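Succinoglycan biosynthesis protein (Bacillus cereus ATCC 14579, PDB 2QGM) is of unconfirmed function but, as an erythromycin esterase-like protein named for succinoglycan biosynthesis, may act as a hydrolase. Local coordinates at residues 97-101 with 102-106; 326-329 with 330-334. All coordinates share one frame; numbering follows the deposited sequence.

Both contacts are local, each formed inside one helix as it runs out, so neither closes a long loop and neither nests in or crosses the other. From the N terminus, contact 1 comes first, at the end of helix 87-104, which leads from strand 76-79 to strand 108-111. Some 220 residues later, contact 2 lies at the end of helix 324-332, between strands 301-304 and 336-344. All four strands belong to the parallel part of the central mixed sheet, and each connection passes over one intervening strand. The centres of contact 1 and contact 2 are about 22 Å apart. The nearest atoms of contact 1 and contact 2 are about 10 Å apart, without touching.

Contact 1 (97-101 with 102-106); sequences VKYLV and TEMGF
Tyr-99 and Glu-103, one helical turn apart, meet at about a right angle. The CB of Glu-103 stands over one face of the ring in a CH-pi contact, 4.0 Å from the centroid of the Tyr-99 ring. Glu-103 CG lies on the same side of the ring but out past its rim, 3.5 Å from Tyr-99 CE1. With CG anti to the backbone N (chi1 178°), the tyrosine ring lies beside the following turn, where selenomethionine Met-104 also meets it: SE is 5.2 Å from the Tyr-99 centroid, an oblique Met-aromatic contact. That selenium has a second neighbour, Leu-100 CD2, at 3.7 Å. The other methyl of Leu-100, CD1, sits over the centre of the Phe-106 ring, while Leu-100 O and Met-104 CB lie at the edge of that ring, in its plane. This is the C-terminal end of helix 87-104, the helix of a beta-alpha-beta crossover joining strands 76-79 and 108-111, and Leu-100, Val-101 and Phe-106 all pack on Met-302 of strand 301-304 between them. Gly-105, with positive phi, turns the chain out of the helix and lets Phe-106 fold back, its N bonded to Leu-100 O at 3.0 Å from above the carbonyl plane. Two waters sew up the end: both donate to Val-101 O, one also donating to Phe-106 O and the other accepting from Gly-105 N. On the more polar side, Thr-102 grips Lys-98 O twice. Its OG1, set between the backbone N and carbonyl carbon (chi1 63°), donates to Lys-98 O at 2.7 Å, and Thr-102 N reaches the same Lys-98 O at 3.0 Å from the opposite face of its plane.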
loop_
_atom_site.group_PDB
_atom_site.type_symbol
_atom_site.label_atom_id
_atom_site.label_comp_id
_atom_site.label_asym_id
_atom_site.label_seq_id
_atom_site.Cartn_x
_atom_site.Cartn_y
_atom_site.Cartn_z
ATOM N N VAL A 97 5.567 0.182 -11.244
ATOM C CA VAL A 97 6.691 0.123 -10.314
ATOM C C VAL A 97 7.993 0.040 -11.104
ATOM O O VAL A 97 8.943 0.787 -10.858
ATOM C CB VAL A 97 6.572 -1.114 -9.367
ATOM C CG1 VAL A 97 7.869 -1.303 -8.575
ATOM C CG2 VAL A 97 5.386 -0.933 -8.415
ATOM N N LYS A 98 8.031 -0.853 -12.084
ATOM C CA LYS A 98 9.235 -1.007 -12.891
ATOM C C LYS A 98 9.622 0.307 -13.573
ATOM O O LYS A 98 10.803 0.659 -13.641
ATOM C CB LYS A 98 9.027 -2.112 -13.928
ATOM C CG LYS A 98 10.320 -2.600 -14.552
ATOM C CD LYS A 98 10.070 -3.777 -15.478
ATOM C CE LYS A 98 11.363 -4.287 -16.071
ATOM N NZ LYS A 98 11.098 -5.335 -17.088
ATOM N N TYR A 99 8.632 1.036 -14.075
ATOM C CA TYR A 99 8.901 2.315 -14.724
ATOM C C TYR A 99 9.458 3.330 -13.721
ATOM O O TYR A 99 10.450 4.006 -13.996
ATOM C CB TYR A 99 7.620 2.863 -15.361
ATOM C CG TYR A 99 7.810 4.210 -16.015
ATOM C CD1 TYR A 99 8.507 4.335 -17.213
ATOM C CD2 TYR A 99 7.309 5.367 -15.420
ATOM C CE1 TYR A 99 8.696 5.586 -17.805
ATOM C CE2 TYR A 99 7.496 6.614 -15.999
ATOM C CZ TYR A 99 8.192 6.719 -17.188
ATOM O OH TYR A 99 8.406 7.961 -17.748
ATOM N N LEU A 100 8.827 3.433 -12.553
ATOM C CA LEU A 100 9.291 4.370 -11.526
ATOM C C LEU A 100 10.722 4.070 -11.086
ATOM O O LEU A 100 11.525 4.979 -10.881
ATOM C CB LEU A 100 8.376 4.319 -10.296
ATOM C CG LEU A 100 6.958 4.866 -10.460
ATOM C CD1 LEU A 100 6.252 4.816 -9.121
ATOM C CD2 LEU A 100 6.992 6.291 -10.990
ATOM N N VAL A 101 11.050 2.791 -10.944
ATOM C CA VAL A 101 12.391 2.415 -10.512
ATOM C C VAL A 101 13.448 2.669 -11.588
ATOM O O VAL A 101 14.461 3.322 -11.331
ATOM C CB VAL A 101 12.447 0.918 -10.087
ATOM C CG1 VAL A 101 13.881 0.495 -9.830
ATOM C CG2 VAL A 101 11.644 0.704 -8.823
ATOM N N THR A 102 13.184 2.180 -12.792
ATOM C CA THR A 102 14.122 2.306 -13.897
ATOM C C THR A 102 14.217 3.665 -14.591
ATOM O O THR A 102 15.286 4.022 -15.093
ATOM C CB THR A 102 13.828 1.256 -14.981
ATOM O OG1 THR A 102 12.524 1.489 -15.519
ATOM C CG2 THR A 102 13.889 -0.146 -14.407
ATOM N N GLU A 103 13.124 4.420 -14.631
ATOM C CA GLU A 103 13.121 5.719 -15.316
ATOM C C GLU A 103 12.984 6.963 -14.426
ATOM O O GLU A 103 13.299 8.073 -14.862
ATOM C CB GLU A 103 11.995 5.746 -16.365
ATOM C CG GLU A 103 12.116 4.706 -17.481
ATOM C CD GLU A 103 13.417 4.824 -18.262
ATOM O OE1 GLU A 103 13.879 5.959 -18.485
ATOM O OE2 GLU A 103 13.971 3.781 -18.664
HETATM N N MSE A 104 12.528 6.788 -13.187
HETATM C CA MSE A 104 12.337 7.934 -12.308
HETATM C C MSE A 104 13.068 7.906 -10.968
HETATM O O MSE A 104 12.797 8.722 -10.088
HETATM C CB MSE A 104 10.838 8.151 -12.080
HETATM C CG MSE A 104 10.095 8.564 -13.338
HETATM SE SE MSE A 104 8.294 9.114 -12.971
HETATM C CE MSE A 104 8.684 10.754 -12.026
ATOM N N GLY A 105 13.990 6.964 -10.813
ATOM C CA GLY A 105 14.762 6.880 -9.586
ATOM C C GLY A 105 14.040 6.533 -8.298
ATOM O O GLY A 105 14.436 7.008 -7.235
ATOM N N PHE A 106 12.977 5.734 -8.370
ATOM C CA PHE A 106 12.291 5.336 -7.149
ATOM C C PHE A 106 13.056 4.136 -6.603
ATOM O O PHE A 106 13.471 3.260 -7.361
ATOM C CB PHE A 106 10.818 5.031 -7.434
ATOM C CG PHE A 106 9.951 6.263 -7.427
ATOM C CD1 PHE A 106 9.237 6.621 -6.286
ATOM C CD2 PHE A 106 9.905 7.103 -8.539
ATOM C CE1 PHE A 106 8.485 7.807 -6.251
ATOM C CE2 PHE A 106 9.160 8.291 -8.524
ATOM C CZ PHE A 106 8.450 8.643 -7.377
HETATM O O HOH W 1 15.678 3.821 -8.881
HETATM O O HOH W 2 15.897 5.556 -12.450
#

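Contact 2 (326-329 with 330-334); sequences QFLK and ERLDN
Lys-329 curls forward over the last residues of its helix and ends at the backbone of Asp-333. A chi1 of -177° sets CG opposite the backbone N, and a bend at chi2 (63°) then swings the otherwise extended chain along the helix end. There NZ donates to Asp-333 O at 3.2 Å, well above the carbonyl plane, and the aliphatic part follows, with Lys-329 CD 3.5 Å from Asp-333 O. The side chain of Asn-334 lies alongside, pointing the same way. Asp-333 itself has positive phi and leaves the helix here, its N still bonded to Lys-329 O at 2.7 Å; a water donates both to Lys-329 O and to Asp-333 OD1. An ammonium at this end would be expected to interact favourably with the helix dipole. The helix, 324-332, belongs to a crossover from strand 301-304 to strand 336-344, and one flank packs on helix 276-297, where Phe-327 touches Lys-280 and Glu-283. Glu-330 bonds through its N to Gln-326 O at 3.0 Å, and its extended side chain lies back along the preceding turn. It runs side by side with Gln-326 and Phe-327, all pointing the same way, and its CG comes to 3.0 Å from Gln-326 O. The carboxylate reaches the phenyl ring obliquely, Glu-330 OE2 standing 4.0 Å from Phe-327 CD2, with ring and carboxylate planes 50° apart. Gln-326 CG sits over the centre of one face of that ring. Phe-327 CB lies loosely over one face of the Arg-331 guanidinium, whose NH1 forms a salt bridge with Asp-288 of the same helix 276-297. Leu-328 and Leu-332 run side by side, their methyls CD2 and CD1 meeting at 4.0 Å.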
loop_
_atom_site.group_PDB
_atom_site.type_symbol
_atom_site.label_atom_id
_atom_site.label_comp_id
_atom_site.label_asym_id
_atom_site.label_seq_id
_atom_site.Cartn_x
_atom_site.Cartn_y
_atom_site.Cartn_z
ATOM N N GLN A 326 -4.283 10.469 3.906
ATOM C CA GLN A 326 -4.557 11.850 4.290
ATOM C C GLN A 326 -3.440 12.394 5.182
ATOM O O GLN A 326 -3.144 13.587 5.146
ATOM C CB GLN A 326 -5.920 11.960 4.981
ATOM C CG GLN A 326 -5.989 11.431 6.380
ATOM C CD GLN A 326 -7.421 11.277 6.852
ATOM O OE1 GLN A 326 -8.296 12.081 6.515
ATOM N NE2 GLN A 326 -7.667 10.239 7.638
ATOM N N PHE A 327 -2.810 11.525 5.971
ATOM C CA PHE A 327 -1.712 11.956 6.825
ATOM C C PHE A 327 -0.477 12.266 5.992
ATOM O O PHE A 327 0.301 13.151 6.341
ATOM C CB PHE A 327 -1.381 10.883 7.856
ATOM C CG PHE A 327 -2.492 10.627 8.819
ATOM C CD1 PHE A 327 -3.025 9.354 8.956
ATOM C CD2 PHE A 327 -3.033 11.672 9.569
ATOM C CE1 PHE A 327 -4.084 9.115 9.821
ATOM C CE2 PHE A 327 -4.097 11.452 10.442
ATOM C CZ PHE A 327 -4.625 10.168 10.570
ATOM N N LEU A 328 -0.291 11.520 4.905
ATOM C CA LEU A 328 0.838 11.750 4.021
ATOM C C LEU A 328 0.613 13.053 3.258
ATOM O O LEU A 328 1.546 13.828 3.049
ATOM C CB LEU A 328 0.999 10.594 3.029
ATOM C CG LEU A 328 1.489 9.266 3.617
ATOM C CD1 LEU A 328 1.342 8.159 2.576
ATOM C CD2 LEU A 328 2.945 9.409 4.056
ATOM N N LYS A 329 -0.625 13.302 2.845
ATOM C CA LYS A 329 -0.922 14.533 2.111
ATOM C C LYS A 329 -0.716 15.750 3.018
ATOM O O LYS A 329 -0.169 16.764 2.587
ATOM C CB LYS A 329 -2.358 14.513 1.580
ATOM C CG LYS A 329 -2.726 15.739 0.740
ATOM C CD LYS A 329 -1.870 15.835 -0.524
ATOM C CE LYS A 329 -2.304 17.008 -1.397
ATOM N NZ LYS A 329 -1.392 17.220 -2.562
ATOM N N GLU A 330 -1.142 15.636 4.275
ATOM C CA GLU A 330 -1.002 16.723 5.243
ATOM C C GLU A 330 0.451 17.065 5.527
ATOM O O GLU A 330 0.859 18.235 5.487
ATOM C CB GLU A 330 -1.667 16.349 6.571
ATOM C CG GLU A 330 -3.181 16.273 6.523
ATOM C CD GLU A 330 -3.772 15.696 7.798
ATOM O OE1 GLU A 330 -3.408 16.168 8.898
ATOM O OE2 GLU A 330 -4.615 14.778 7.701
ATOM N N ARG A 331 1.229 16.035 5.836
ATOM C CA ARG A 331 2.641 16.189 6.155
ATOM C C ARG A 331 3.513 16.516 4.957
ATOM O O ARG A 331 4.499 17.239 5.090
ATOM C CB ARG A 331 3.189 14.902 6.768
ATOM C CG ARG A 331 2.475 14.398 8.001
ATOM C CD ARG A 331 3.068 13.060 8.419
ATOM N NE ARG A 331 2.346 12.443 9.525
ATOM C CZ ARG A 331 2.612 11.227 9.991
ATOM N NH1 ARG A 331 3.586 10.512 9.441
ATOM N NH2 ARG A 331 1.910 10.725 10.999
ATOM N N LEU A 332 3.155 15.979 3.794
ATOM C CA LEU A 332 3.969 16.166 2.600
ATOM C C LEU A 332 3.477 17.153 1.547
ATOM O O LEU A 332 4.261 17.604 0.716
ATOM C CB LEU A 332 4.204 14.801 1.951
ATOM C CG LEU A 332 4.845 13.774 2.891
ATOM C CD1 LEU A 332 4.806 12.406 2.239
ATOM C CD2 LEU A 332 6.289 14.172 3.221
ATOM N N ASP A 333 2.190 17.482 1.579
ATOM C CA ASP A 333 1.603 18.409 0.614
ATOM C C ASP A 333 1.863 17.948 -0.827
ATOM O O ASP A 333 1.456 16.852 -1.198
ATOM C CB ASP A 333 2.145 19.830 0.845
ATOM C CG ASP A 333 1.427 20.877 0.003
ATOM O OD1 ASP A 333 0.183 20.821 -0.095
ATOM O OD2 ASP A 333 2.106 21.762 -0.557
ATOM N N ASN A 334 2.539 18.761 -1.636
ATOM C CA ASN A 334 2.784 18.383 -3.025
ATOM C C ASN A 334 3.889 17.356 -3.246
ATOM O O ASN A 334 4.155 16.966 -4.387
ATOM C CB ASN A 334 3.073 19.624 -3.871
ATOM C CG ASN A 334 1.812 20.402 -4.208
ATOM O OD1 ASN A 334 1.872 21.510 -4.737
ATOM N ND2 ASN A 334 0.658 19.816 -3.907
HETATM O O HOH W 3 -1.867 19.313 1.679
#